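Local structure of metallo-beta-lactamase 1 (Acinetobacter baumannii, 5MMD) at residues A[129-134]-A[147-152]; A[18-23]-A[36-41]. The protein probably hydrolyses the beta-lactam ring of antibiotics to give substituted beta-amino acids, acting as a zinc-dependent class B beta-lactamase of the periplasm. All coordinates share one frame; numbering follows the deposited sequence.

Contact 1 of 2, residues A[129-134]-A[147-152]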
ATOM      1  N   GLY A 129      13.033   6.343  10.515  1.00 22.68           N
ATOM      2  CA  GLY A 129      12.851   4.959  10.893  1.00 22.14           C
ATOM      3  C   GLY A 129      11.460   4.697  11.452  1.00 20.99           C
ATOM      4  O   GLY A 129      11.150   3.587  11.860  1.00 20.86           O
ATOM      5  N   PHE A 130      10.603   5.707  11.432  1.00 20.65           N
ATOM      6  CA  PHE A 130       9.214   5.503  11.886  1.00 19.83           C
ATOM      7  C   PHE A 130       8.490   4.522  10.963  1.00 18.68           C
ATOM      8  O   PHE A 130       7.601   3.793  11.423  1.00 19.04           O
ATOM      9  CB  PHE A 130       8.460   6.834  11.962  1.00 19.77           C
ATOM     10  CG  PHE A 130       7.295   6.823  12.924  1.00 20.55           C
ATOM     11  CD1 PHE A 130       5.996   6.703  12.460  1.00 19.29           C
ATOM     12  CD2 PHE A 130       7.502   6.927  14.291  1.00 22.28           C
ATOM     13  CE1 PHE A 130       4.925   6.694  13.327  1.00 19.52           C
ATOM     14  CE2 PHE A 130       6.421   6.936  15.170  1.00 22.81           C
ATOM     15  CZ  PHE A 130       5.135   6.799  14.684  1.00 21.23           C
ATOM     16  N   LEU A 131       8.861   4.494   9.681  1.00 18.36           N
ATOM     17  CA  LEU A 131       8.333   3.497   8.738  1.00 16.91           C
ATOM     18  C   LEU A 131       9.452   2.567   8.280  1.00 17.31           C
ATOM     19  O   LEU A 131      10.549   3.029   7.916  1.00 19.41           O
ATOM     20  CB  LEU A 131       7.688   4.161   7.522  1.00 17.34           C
ATOM     21  CG  LEU A 131       6.622   5.214   7.812  1.00 19.48           C
ATOM     22  CD1 LEU A 131       6.183   5.864   6.483  1.00 20.41           C
ATOM     23  CD2 LEU A 131       5.404   4.586   8.536  1.00 18.88           C
ATOM     24  N   GLU A 132       9.203   1.265   8.318  1.00 15.77           N
ATOM     25  CA  GLU A 132      10.154   0.311   7.799  1.00 16.06           C
ATOM     26  C   GLU A 132       9.460  -0.353   6.622  1.00 14.81           C
ATOM     27  O   GLU A 132       8.290  -0.808   6.719  1.00 15.33           O
ATOM     28  CB  GLU A 132      10.587  -0.702   8.839  1.00 17.52           C
ATOM     29  CG  GLU A 132      11.150  -0.050  10.107  1.00 18.61           C
ATOM     30  CD  GLU A 132      11.640  -1.061  11.143  1.00 20.44           C
ATOM     31  OE1 GLU A 132      11.260  -2.255  11.088  1.00 19.84           O
ATOM     32  OE2 GLU A 132      12.466  -0.669  11.980  1.00 21.65           O
ATOM     33  N   VAL A 133      10.179  -0.365   5.509  1.00 15.07           N
ATOM     34  CA  VAL A 133       9.687  -0.931   4.247  1.00 13.90           C
ATOM     35  C   VAL A 133      10.376  -2.256   4.004  1.00 14.47           C
ATOM     36  O   VAL A 133      11.562  -2.404   4.267  1.00 17.29           O
ATOM     37  CB  VAL A 133       9.919   0.023   3.089  1.00 14.56           C
ATOM     38  CG1 VAL A 133       9.282  -0.514   1.769  1.00 13.59           C
ATOM     39  CG2 VAL A 133       9.378   1.375   3.420  1.00 14.19           C
ATOM     40  N   TYR A 134       9.614  -3.229   3.522  1.00 13.96           N
ATOM     41  CA  TYR A 134      10.121  -4.566   3.270  1.00 15.29           C
ATOM     42  C   TYR A 134       9.558  -5.177   1.991  1.00 13.97           C
ATOM     43  O   TYR A 134       8.342  -5.169   1.758  1.00 13.52           O
ATOM     44  CB  TYR A 134       9.780  -5.484   4.426  1.00 15.54           C
ATOM     45  CG  TYR A 134      10.088  -6.964   4.243  1.00 15.31           C
ATOM     46  CD1 TYR A 134      11.357  -7.402   3.987  1.00 17.79           C
ATOM     47  CD2 TYR A 134       9.082  -7.928   4.390  1.00 14.86           C
ATOM     48  CE1 TYR A 134      11.651  -8.750   3.842  1.00 18.63           C
ATOM     49  CE2 TYR A 134       9.361  -9.283   4.257  1.00 16.19           C
ATOM     50  CZ  TYR A 134      10.665  -9.683   3.992  1.00 17.52           C
ATOM     51  OH  TYR A 134      11.004 -11.022   3.837  1.00 19.35           O
ATOM     52  N   VAL A 147       4.750  -2.179   4.487  1.00 11.45           N
ATOM     53  CA  VAL A 147       5.295  -1.125   5.334  1.00 12.18           C
ATOM     54  C   VAL A 147       4.887  -1.329   6.765  1.00 13.47           C
ATOM     55  O   VAL A 147       3.694  -1.427   7.069  1.00 13.16           O
ATOM     56  CB  VAL A 147       4.832   0.250   4.865  1.00 11.82           C
ATOM     57  CG1 VAL A 147       5.441   1.322   5.699  1.00 13.24           C
ATOM     58  CG2 VAL A 147       5.166   0.460   3.366  1.00 13.62           C
ATOM     59  N   TRP A 148       5.892  -1.381   7.629  1.00 15.10           N
ATOM     60  CA  TRP A 148       5.751  -1.698   9.040  1.00 15.05           C
ATOM     61  C   TRP A 148       5.929  -0.445   9.848  1.00 15.28           C
ATOM     62  O   TRP A 148       6.859   0.340   9.603  1.00 15.28           O
ATOM     63  CB  TRP A 148       6.768  -2.736   9.427  1.00 15.68           C
ATOM     64  CG  TRP A 148       6.883  -3.156  10.863  1.00 17.25           C
ATOM     65  CD1 TRP A 148       7.988  -2.995  11.663  1.00 18.85           C
ATOM     66  CD2 TRP A 148       5.921  -3.882  11.650  1.00 17.81           C
ATOM     67  NE1 TRP A 148       7.774  -3.568  12.897  1.00 19.94           N
ATOM     68  CE2 TRP A 148       6.510  -4.105  12.923  1.00 19.36           C
ATOM     69  CE3 TRP A 148       4.633  -4.359  11.410  1.00 17.25           C
ATOM     70  CZ2 TRP A 148       5.850  -4.785  13.949  1.00 20.13           C
ATOM     71  CZ3 TRP A 148       3.969  -5.026  12.445  1.00 18.13           C
ATOM     72  CH2 TRP A 148       4.590  -5.252  13.681  1.00 19.59           C
ATOM     73  N   ILE A 149       5.017  -0.249  10.800  1.00 14.73           N
ATOM     74  CA  ILE A 149       5.115   0.842  11.743  1.00 16.52           C
ATOM     75  C   ILE A 149       5.490   0.246  13.104  1.00 17.03           C
ATOM     76  O   ILE A 149       4.615  -0.205  13.842  1.00 17.40           O
ATOM     77  CB  ILE A 149       3.811   1.612  11.860  1.00 16.42           C
ATOM     78  CG1 ILE A 149       3.197   1.805  10.471  1.00 16.10           C
ATOM     79  CG2 ILE A 149       4.053   2.950  12.594  1.00 16.99           C
ATOM     80  CD1 ILE A 149       1.911   2.569  10.497  1.00 17.82           C
ATOM     81  N   PRO A 150       6.785   0.238  13.429  1.00 19.40           N
ATOM     82  CA  PRO A 150       7.200  -0.589  14.571  1.00 19.69           C
ATOM     83  C   PRO A 150       6.623  -0.078  15.890  1.00 21.21           C
ATOM     84  O   PRO A 150       6.315  -0.832  16.825  1.00 22.04           O
ATOM     85  CB  PRO A 150       8.736  -0.500  14.526  1.00 21.50           C
ATOM     86  CG  PRO A 150       9.073   0.604  13.595  1.00 19.98           C
ATOM     87  CD  PRO A 150       7.929   0.793  12.684  1.00 18.16           C
ATOM     88  N   SER A 151       6.422   1.225  15.951  1.00 21.59           N
ATOM     89  CA  SER A 151       5.995   1.799  17.195  1.00 23.12           C
ATOM     90  C   SER A 151       4.567   1.383  17.566  1.00 23.11           C
ATOM     91  O   SER A 151       4.280   1.229  18.759  1.00 25.64           O
ATOM     92  CB  SER A 151       6.103   3.310  17.138  1.00 23.24           C
ATOM     93  OG  SER A 151       5.359   3.772  16.043  1.00 21.10           O
ATOM     94  N   SER A 152       3.685   1.200  16.584  1.00 22.16           N
ATOM     95  CA  SER A 152       2.327   0.748  16.870  1.00 21.28           C
ATOM     96  C   SER A 152       2.057  -0.688  16.395  1.00 19.94           C
ATOM     97  O   SER A 152       0.938  -1.172  16.520  1.00 20.77           O
ATOM     98  CB  SER A 152       1.299   1.713  16.259  1.00 20.57           C
ATOM     99  OG  SER A 152       1.692   2.071  14.944  1.00 20.19           O
TER
HETATM  100  O   HOH W   1       7.126   3.580  14.268  1.00 12.12           O

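Contact 2 of 2, residues A[18-23]-A[36-41]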
ATOM      1  N   PHE A  18      -4.099   7.015  10.154  1.00 12.66           N
ATOM      2  CA  PHE A  18      -5.368   7.212   9.454  1.00 14.32           C
ATOM      3  C   PHE A  18      -5.474   6.354   8.213  1.00 13.47           C
ATOM      4  O   PHE A  18      -4.549   6.336   7.408  1.00 13.29           O
ATOM      5  CB  PHE A  18      -5.515   8.674   9.058  1.00 14.11           C
ATOM      6  CG  PHE A  18      -5.457   9.605  10.227  1.00 15.14           C
ATOM      7  CD1 PHE A  18      -4.232  10.139  10.629  1.00 15.74           C
ATOM      8  CD2 PHE A  18      -6.605   9.909  10.948  1.00 16.21           C
ATOM      9  CE1 PHE A  18      -4.160  11.004  11.729  1.00 16.50           C
ATOM     10  CE2 PHE A  18      -6.551  10.792  12.059  1.00 17.65           C
ATOM     11  CZ  PHE A  18      -5.327  11.329  12.449  1.00 18.51           C
ATOM     12  N   LEU A  19      -6.586   5.637   8.058  1.00 13.87           N
ATOM     13  CA  LEU A  19      -6.852   4.889   6.829  1.00 13.02           C
ATOM     14  C   LEU A  19      -7.551   5.799   5.828  1.00 12.39           C
ATOM     15  O   LEU A  19      -8.570   6.427   6.155  1.00 13.44           O
ATOM     16  CB  LEU A  19      -7.712   3.679   7.133  1.00 15.29           C
ATOM     17  CG  LEU A  19      -8.282   2.850   5.984  1.00 15.94           C
ATOM     18  CD1 LEU A  19      -7.287   1.874   5.502  1.00 15.05           C
ATOM     19  CD2 LEU A  19      -9.510   2.119   6.452  1.00 18.18           C
ATOM     20  N   HIS A  20      -7.033   5.880   4.605  1.00 12.45           N
ATOM     21  CA  HIS A  20      -7.727   6.640   3.580  1.00 12.38           C
ATOM     22  C   HIS A  20      -8.267   5.648   2.523  1.00 12.04           C
ATOM     23  O   HIS A  20      -7.642   4.621   2.217  1.00 11.49           O
ATOM     24  CB  HIS A  20      -6.831   7.736   2.984  1.00 11.57           C
ATOM     25  CG  HIS A  20      -5.636   7.245   2.213  1.00 10.70           C
ATOM     26  ND1 HIS A  20      -5.697   6.905   0.873  1.00 10.88           N
ATOM     27  CD2 HIS A  20      -4.333   7.124   2.569  1.00  9.92           C
ATOM     28  CE1 HIS A  20      -4.508   6.515   0.462  1.00 10.86           C
ATOM     29  NE2 HIS A  20      -3.646   6.684   1.464  1.00 10.86           N
ATOM     30  N   LYS A  21      -9.451   5.942   2.019  1.00 12.44           N
ATOM     31  CA  LYS A  21     -10.137   5.015   1.152  1.00 13.29           C
ATOM     32  C   LYS A  21     -10.640   5.800  -0.005  1.00 14.22           C
ATOM     33  O   LYS A  21     -11.251   6.848   0.180  1.00 16.01           O
ATOM     34  CB  LYS A  21     -11.253   4.320   1.914  1.00 16.14           C
ATOM     35  CG  LYS A  21     -11.888   3.162   1.179  1.00 18.06           C
ATOM     36  CD  LYS A  21     -13.047   2.549   2.013  1.00 20.61           C
ATOM     37  CE  LYS A  21     -12.607   2.040   3.363  1.00 20.61           C
ATOM     38  NZ  LYS A  21     -11.690   0.836   3.305  1.00 20.57           N
ATOM     39  N   SER A  22     -10.319   5.347  -1.211  1.00 13.10           N
ATOM     40  CA  SER A  22     -10.760   6.052  -2.420  1.00 13.05           C
ATOM     41  C   SER A  22     -11.259   5.050  -3.425  1.00 14.11           C
ATOM     42  O   SER A  22     -10.963   3.870  -3.310  1.00 13.89           O
ATOM     43  CB  SER A  22      -9.624   6.885  -3.016  1.00 10.98           C
ATOM     44  OG  SER A  22      -8.509   6.090  -3.335  1.00 10.08           O
ATOM     45  N   TYR A  23     -12.034   5.530  -4.390  1.00 14.54           N
ATOM     46  CA  TYR A  23     -12.784   4.642  -5.270  1.00 16.10           C
ATOM     47  C   TYR A  23     -12.464   4.771  -6.764  1.00 16.66           C
ATOM     48  O   TYR A  23     -12.069   5.827  -7.245  1.00 16.21           O
ATOM     49  CB  TYR A  23     -14.284   4.878  -5.076  1.00 16.72           C
ATOM     50  CG  TYR A  23     -14.786   4.563  -3.681  1.00 17.15           C
ATOM     51  CD1 TYR A  23     -14.641   5.489  -2.644  1.00 16.31           C
ATOM     52  CD2 TYR A  23     -15.452   3.368  -3.411  1.00 18.48           C
ATOM     53  CE1 TYR A  23     -15.118   5.214  -1.378  1.00 17.83           C
ATOM     54  CE2 TYR A  23     -15.953   3.080  -2.129  1.00 18.83           C
ATOM     55  CZ  TYR A  23     -15.782   4.012  -1.118  1.00 18.52           C
ATOM     56  OH  TYR A  23     -16.236   3.772   0.167  1.00 19.32           O
ATOM     57  N   GLY A  36      -5.145   3.222   1.749  1.00 10.21           N
ATOM     58  CA  GLY A  36      -3.762   3.613   2.024  1.00  9.24           C
ATOM     59  C   GLY A  36      -3.733   4.144   3.452  1.00  8.60           C
ATOM     60  O   GLY A  36      -4.767   4.089   4.126  1.00  9.70           O
ATOM     61  N   LEU A  37      -2.578   4.610   3.931  1.00  9.94           N
ATOM     62  CA  LEU A  37      -2.523   5.214   5.266  1.00 11.16           C
ATOM     63  C   LEU A  37      -1.956   6.615   5.231  1.00 11.43           C
ATOM     64  O   LEU A  37      -1.214   7.000   4.335  1.00 11.54           O
ATOM     65  CB  LEU A  37      -1.692   4.367   6.237  1.00 11.61           C
ATOM     66  CG  LEU A  37      -2.117   2.916   6.526  1.00 10.79           C
ATOM     67  CD1 LEU A  37      -1.120   2.173   7.401  1.00 12.55           C
ATOM     68  CD2 LEU A  37      -3.503   2.855   7.188  1.00 12.26           C
ATOM     69  N   VAL A  38      -2.280   7.366   6.269  1.00 12.29           N
ATOM     70  CA  VAL A  38      -1.522   8.545   6.604  1.00 13.43           C
ATOM     71  C   VAL A  38      -0.971   8.268   8.013  1.00 13.46           C
ATOM     72  O   VAL A  38      -1.719   7.965   8.963  1.00 13.79           O
ATOM     73  CB  VAL A  38      -2.370   9.846   6.566  1.00 13.96           C
ATOM     74  CG1 VAL A  38      -1.499  11.069   6.871  1.00 14.71           C
ATOM     75  CG2 VAL A  38      -3.064   9.998   5.259  1.00 13.60           C
ATOM     76  N   VAL A  39       0.346   8.362   8.142  1.00 13.64           N
ATOM     77  CA  VAL A  39       1.017   8.107   9.405  1.00 14.81           C
ATOM     78  C   VAL A  39       1.720   9.369   9.922  1.00 15.56           C
ATOM     79  O   VAL A  39       2.460  10.035   9.200  1.00 15.78           O
ATOM     80  CB  VAL A  39       2.033   6.989   9.248  1.00 14.99           C
ATOM     81  CG1 VAL A  39       2.740   6.723  10.553  1.00 17.18           C
ATOM     82  CG2 VAL A  39       1.381   5.744   8.682  1.00 13.25           C
ATOM     83  N   ILE A  40       1.495   9.665  11.189  1.00 16.49           N
ATOM     84  CA  ILE A  40       2.047  10.843  11.824  1.00 16.71           C
ATOM     85  C   ILE A  40       3.112  10.529  12.849  1.00 17.92           C
ATOM     86  O   ILE A  40       2.927   9.672  13.711  1.00 18.44           O
ATOM     87  CB  ILE A  40       0.970  11.637  12.552  1.00 17.04           C
ATOM     88  CG1 ILE A  40      -0.296  11.741  11.730  1.00 15.70           C
ATOM     89  CG2 ILE A  40       1.521  13.023  13.003  1.00 18.17           C
ATOM     90  CD1 ILE A  40      -0.154  12.433  10.474  1.00 15.81           C
ATOM     91  N   SER A  41       4.198  11.302  12.782  1.00 18.86           N
ATOM     92  CA  SER A  41       5.226  11.314  13.795  1.00 20.69           C
ATOM     93  C   SER A  41       5.735  12.756  13.985  1.00 21.92           C
ATOM     94  O   SER A  41       6.184  13.398  13.040  1.00 21.74           O
ATOM     95  CB  SER A  41       6.369  10.392  13.406  1.00 21.50           C
ATOM     96  OG  SER A  41       7.381  10.381  14.394  1.00 23.04           O
TER

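Contact 1 of 2, residues A[129-134]-A[147-152]
Phe130 has CG anti to its backbone N (chi1 -156°), and the end of its ring comes up to Ile149 and Ser151; Ser151 turns OG into the position between its own N and carbonyl carbon (chi1 56°), which brings the hydroxyl up to the far end of that ring. Ser151 OG lies 3.3 Å from Phe130 CZ, oblique to the ring, and CE1 of the same ring meets Ile149 CG2 at 3.9 Å. One water sits over the centre of a ring face; it donates to Phe130 O at 2.9 Å and is also hydrogen-bonded to Ser151 OG, bridging the segments just beyond the last backbone pair. Glu132 and Trp148 form that hydrogen-bonded antiparallel pair. Glu132 N donates to Trp148 O at 2.8 Å, and Trp148 N returns a bond to Glu132 O at 2.6 Å. Their side chains lie alongside each other and point the same way, the carboxylate turned 46° against the indole. Glu132 OE1 reaches the indole edge near its plane, 3.4 Å from Trp148 CD1, while Glu132 CD packs 3.9 Å from Pro150 CG. On the opposite face of the sheet, Leu131 runs beside Ile149, with Leu131 CD2 4.0 Å from Ile149 CG1, and its CB meets a methyl of Val147. Leu131 packs on Phe46 and Ile48 of strand 44-48, and Val147 on Ile48, whereas Trp148 packs on Tyr191 and Ala194. The pairing is that of a beta hairpin, strands 131-134 and 146-149, within the five-stranded sheet of the metallo-beta-lactamase alpha-beta/beta-alpha sandwich, and Phe130 with Leu131 forms a classic beta bulge against strand 123-126.

Contact 2 of 2, residues A[18-23]-A[36-41]
Strands 18-23 and 36-41 run antiparallel with their axes at 147°, the non-hydrogen-bonded pair Leu19-Leu37 standing between two hydrogen-bonded pairs, Phe18-Val38 (Phe18 N to Val38 O 2.8 Å, Val38 N to Phe18 O 2.7 Å) and His20-Gly36 (His20 N to Gly36 O and Gly36 N to His20 O, both 2.9 Å). His20 CG stands between the backbone N and the carbonyl carbon (chi1 66°), and the ring lies with one face over Gly36. Gly36 CA is 3.5 Å from the centroid of the His20 ring, a CH-pi contact, and sits offset toward the rim, 3.1 Å from His20 NE2. Lacking a side chain, Gly36 lets the imidazole come down directly onto the backbone, and beyond it His20 CD2 touches Val38 CG2. Further along the same face of the sheet, the edge of the Phe18 ring meets Ile40, with Phe18 CE1 3.9 Å from Ile40 CG1 and the methylene close to the ring plane; Trp63 adds an edge-to-face contact to this ring. On the other face Leu37 CD2 reaches across to Leu19, 4.3 Å from Leu19 CD1. Leu60 of helix 54-66 packs on both His20 and Val38, so the imidazole is buried between strand and helix. Its NE2 makes a weak hydrogen bond to Asp49 O; since a carbonyl oxygen can only accept, this is consistent with a proton on NE2. The chemistry is thus that of a buried imidazole laid by one face on a glycine backbone, its probable NE2 proton directed to a main-chain carbonyl.

Contact 2 comes first along the chain and closes before contact 1 opens, so the two hairpins follow in series. They belong to different sheets: strands 17-26 and 32-41 to the seven-stranded one, strands 131-134 and 146-149 to the five-stranded one. Their centres are about 14 Å apart, and they meet where the sheets pack face to face. Phe130 CE1 lies 3.5 Å from Val39 CG1, and Ile149 CD1 is 3.7 Å from Val39 CG2; Val39 thus meets both residues, and Ser41 also touches Phe130. Through them the two sheets of the sandwich meet. A bound zinc ion lies about 10 Å from Gly36 and one about 14 Å from the Val147 side chain.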